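Local coordinates for microtubule-associated serine/threonine-protein kinase 4 (Homo sapiens, PDB 2W7R), which is a protein kinase that probably phosphorylates serine and threonine residues, and whose PDZ domain, the part modelled here, probably binds C-terminal peptide tails of partner proteins, at residues H66-V69 with H70-I74; I74-L77 with L78-G81. All blocks are in the same frame, centred on the assembly; numbering follows the deposited sequence. Where two conformers were deposited one is given.

In the fold
Both contacts are local and lie at the surface, at the two ends of helix 70-78, the helix that faces strand 16-24 across the peptide groove of a PDZ domain. Contact 1 joins the loop after strand 63-64 to the first turns; contact 2 carries the last turns into the loop before strand 83-89. They share Ile-74, and Leu-68 CD1 of the first packs on Leu-76 CD1 of the second, 3.6 Å away. Buried Val-73 and Leu-77 face inward from the respective contacts. Chemistry differs by end: a glutamate carboxylate accepts the N-H of the N-cap residue at the start, whereas a lysine reaches a carbonyl oxygen through one water at the finish, where a second water sits.

Contact 1 (H66-V69 with H70-I74)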
# COMPACT_ATOMS: atom_id res chain seq x y z
N HIS A 66 -13.09 10.84 2.07
CA HIS A 66 -12.13 11.92 2.27
C HIS A 66 -12.51 12.77 3.48
O HIS A 66 -13.67 13.13 3.65
CB HIS A 66 -12.01 12.82 1.04
CG HIS A 66 -11.20 14.05 1.31
ND1 HIS A 66 -11.77 15.25 1.67
CD2 HIS A 66 -9.86 14.25 1.33
CE1 HIS A 66 -10.82 16.15 1.88
NE2 HIS A 66 -9.65 15.56 1.68
N GLY A 67 -11.53 13.08 4.31
CA GLY A 67 -11.76 13.89 5.49
C GLY A 67 -12.34 13.16 6.69
O GLY A 67 -12.42 13.73 7.78
N LEU A 68 -12.75 11.90 6.51
CA LEU A 68 -13.29 11.13 7.63
C LEU A 68 -12.19 10.45 8.42
O LEU A 68 -11.20 9.99 7.85
CB LEU A 68 -14.28 10.06 7.14
CG LEU A 68 -15.50 10.52 6.35
CD1 LEU A 68 -16.37 9.32 5.98
CD2 LEU A 68 -16.30 11.55 7.14
N VAL A 69 -12.37 10.36 9.73
CA VAL A 69 -11.43 9.63 10.57
C VAL A 69 -11.75 8.14 10.57
O VAL A 69 -12.86 7.73 10.19
CB VAL A 69 -11.41 10.18 12.01
CG1 VAL A 69 -11.09 11.67 12.00
CG2 VAL A 69 -12.73 9.92 12.70
N HIS A 70 -10.80 7.33 11.02
CA HIS A 70 -10.95 5.87 11.04
C HIS A 70 -12.31 5.41 11.57
O HIS A 70 -13.01 4.64 10.92
CB HIS A 70 -9.82 5.21 11.83
CG HIS A 70 -9.97 3.72 11.99
ND1 HIS A 70 -9.82 2.84 10.94
CD2 HIS A 70 -10.25 2.96 13.08
CE1 HIS A 70 -10.02 1.61 11.37
NE2 HIS A 70 -10.28 1.66 12.66
N THR A 71 -12.68 5.88 12.76
CA THR A 71 -13.92 5.42 13.39
C THR A 71 -15.16 5.80 12.59
O THR A 71 -16.16 5.08 12.60
CB THR A 71 -14.05 5.95 14.84
OG1 THR A 71 -13.87 7.37 14.85
CG2 THR A 71 -13.00 5.31 15.73
N GLU A 72 -15.09 6.93 11.88
CA GLU A 72 -16.21 7.36 11.03
C GLU A 72 -16.39 6.42 9.83
O GLU A 72 -17.52 6.10 9.45
CB GLU A 72 -16.01 8.80 10.56
CG GLU A 72 -16.03 9.80 11.71
CD GLU A 72 -15.81 11.23 11.25
OE1 GLU A 72 -14.76 11.50 10.62
OE2 GLU A 72 -16.67 12.08 11.53
N VAL A 73 -15.29 5.99 9.23
CA VAL A 73 -15.35 5.06 8.12
C VAL A 73 -15.88 3.71 8.59
O VAL A 73 -16.73 3.11 7.93
CB VAL A 73 -13.97 4.87 7.45
CG1 VAL A 73 -14.08 3.88 6.30
CG2 VAL A 73 -13.43 6.22 6.96
N ILE A 74 -15.38 3.24 9.72
CA ILE A 74 -15.86 1.98 10.30
C ILE A 74 -17.37 2.06 10.48
O ILE A 74 -18.11 1.14 10.13
CB ILE A 74 -15.17 1.69 11.64
CG1 ILE A 74 -13.71 1.30 11.41
CG2 ILE A 74 -15.91 0.58 12.40
CD1 ILE A 74 -13.53 -0.02 10.70
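Val-69 and Glu-72 make the carboxylate half of a capping box at the start of helix 70-78, and Leu-68 with Val-73 adds a hydrophobic staple, with one residue just before the N-cap and the other on the first turns. The glutamate carries most of it. Its chain runs extended beyond CG and reaches back to the N-cap, crossing the valine side chain obliquely. Glu-72 OE1 turns its anti lone pair to Val-69 N, giving a bond of 2.8 Å that is nearly straight at 169°. With CG2 set between its own backbone N and carbonyl carbon (chi1 -56° for CG1), Val-69 offers that methyl to the glutamate: CG2 lies 3.4 Å from Glu-72 CG, so the stem of the carboxylate is steadied by apolar contact. Glu-72 OE1 also comes 3.8 Å from Leu-68 CB, the leucine and glutamate chains meeting at about a right angle.

Leu-68 CB then meets Val-73 CG2 at 3.9 Å, closing the staple; Leu-68 O takes a hydrogen bond from His-35 NE2. Val-69 O accepts the regular helical bond from Val-73 N and a weak, bent one from Glu-72 N. A carboxylate here would be expected to interact well with the positive end of the helix dipole.

His-70 opens the helix at the place where class I PDZ domains carry the histidine that reads the peptide, consistent with a similar role here. It packs on Ile-18 of strand 16-24, and Gly-26 of the second subunit lies against it. Chi1 of 175° swings its ring away from the loop, and Ile-74 CG1 sits over one face, 3.6 Å above the ring plane and displaced from the ring centre toward its edge atoms.

Contact 2 (I74-L77 with L78-G81); sequences IELL and LKSG
Leu-78 follows Ile-74 by one helical turn and packs against it, where helix 70-78 of the PDZ fold runs out toward strand 83-89. These two form the one apolar pair: they leave the helix alongside each other in the same direction, with Ile-74 CG2 3.7 Å from Leu-78 CD1. Leu-76 lies along the lysine chain, its CD2 3.4 Å from Lys-79 NZ. Buried Leu-77 packs on Phe-16 and Ile-60, and Leu-76 also touches Ile-60.

Among the backbone bonds, Leu-78 N gives to Ile-74 O at 2.9 Å and Lys-79 N to Glu-75 O at 3.0 Å. Ser-80 N makes a weak bond of 3.5 Å to Leu-77 O, three residues back. Gly-81 then leaves helical geometry with a positive phi of 89°.

Side chains and water supply the remaining polar contacts. Lys-79 CG stands between its own backbone N and carbonyl carbon (chi1 77°), and bends further out bring the ammonium back beside the helix, where one water links it to the carbonyl: NZ gives to this water at 2.6 Å, and the water gives to Leu-76 O at 2.9 Å. Glu-63 is a long, weak ion partner. A second water accepts from Gly-81 N at 3.0 Å and lies near the carbonyls of Leu-77 and Leu-78. Ser-80 OG is hydrogen-bonded to Asn-61 ND2 and Lys-83 O, tying the exit to neighbouring loop and strand.

A positive charge near the carbonyl end of a helix would be expected to suit its dipole, although Lys-79 NZ meets Leu-76 O through a water.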
# COMPACT_ATOMS: atom_id res chain seq x y z
N ILE A 74 -15.38 3.24 9.72
CA ILE A 74 -15.86 1.98 10.30
C ILE A 74 -17.37 2.06 10.48
O ILE A 74 -18.11 1.14 10.13
CB ILE A 74 -15.17 1.69 11.64
CG1 ILE A 74 -13.71 1.30 11.41
CG2 ILE A 74 -15.91 0.58 12.40
CD1 ILE A 74 -13.53 -0.02 10.70
N GLU A 75 -17.84 3.19 11.00
CA GLU A 75 -19.26 3.40 11.23
C GLU A 75 -20.08 3.30 9.94
O GLU A 75 -21.19 2.77 9.94
CB GLU A 75 -19.51 4.74 11.93
CG GLU A 75 -20.90 4.89 12.52
CD GLU A 75 -21.17 3.90 13.63
OE1 GLU A 75 -20.21 3.30 14.16
OE2 GLU A 75 -22.36 3.71 13.98
N LEU A 76 -19.54 3.83 8.84
CA LEU A 76 -20.20 3.71 7.54
C LEU A 76 -20.36 2.25 7.14
O LEU A 76 -21.41 1.85 6.64
CB LEU A 76 -19.43 4.46 6.45
CG LEU A 76 -19.35 5.99 6.54
CD1 LEU A 76 -18.61 6.55 5.34
CD2 LEU A 76 -20.74 6.58 6.65
N LEU A 77 -19.32 1.46 7.35
CA LEU A 77 -19.35 0.04 6.99
C LEU A 77 -20.31 -0.73 7.89
O LEU A 77 -20.97 -1.67 7.44
CB LEU A 77 -17.94 -0.56 7.04
CG LEU A 77 -16.98 0.00 5.98
CD1 LEU A 77 -15.53 -0.27 6.31
CD2 LEU A 77 -17.33 -0.55 4.60
N LEU A 78 -20.39 -0.33 9.15
CA LEU A 78 -21.25 -1.03 10.11
C LEU A 78 -22.74 -0.79 9.87
O LEU A 78 -23.55 -1.70 10.01
CB LEU A 78 -20.88 -0.63 11.54
CG LEU A 78 -19.53 -1.13 12.05
CD1 LEU A 78 -19.28 -0.63 13.46
CD2 LEU A 78 -19.46 -2.65 12.00
N LYS A 79 -23.10 0.44 9.50
CA LYS A 79 -24.51 0.77 9.29
C LYS A 79 -25.01 0.27 7.94
O LYS A 79 -26.20 0.36 7.64
CB LYS A 79 -24.74 2.28 9.41
CG LYS A 79 -24.29 3.09 8.19
CD LYS A 79 -25.15 4.35 8.05
CE LYS A 79 -24.36 5.51 7.45
NZ LYS A 79 -23.86 5.24 6.08
N SER A 80 -24.10 -0.25 7.12
CA SER A 80 -24.44 -0.70 5.78
C SER A 80 -25.35 -1.93 5.80
O SER A 80 -26.22 -2.08 4.95
CB SER A 80 -23.19 -0.96 4.95
OG SER A 80 -23.52 -1.17 3.59
N GLY A 81 -25.13 -2.82 6.77
CA GLY A 81 -25.99 -3.97 6.94
C GLY A 81 -25.60 -5.21 6.15
O GLY A 81 -24.66 -5.92 6.53
O HOH W 1 -23.21 3.10 4.68
O HOH W 2 -22.63 -3.83 8.12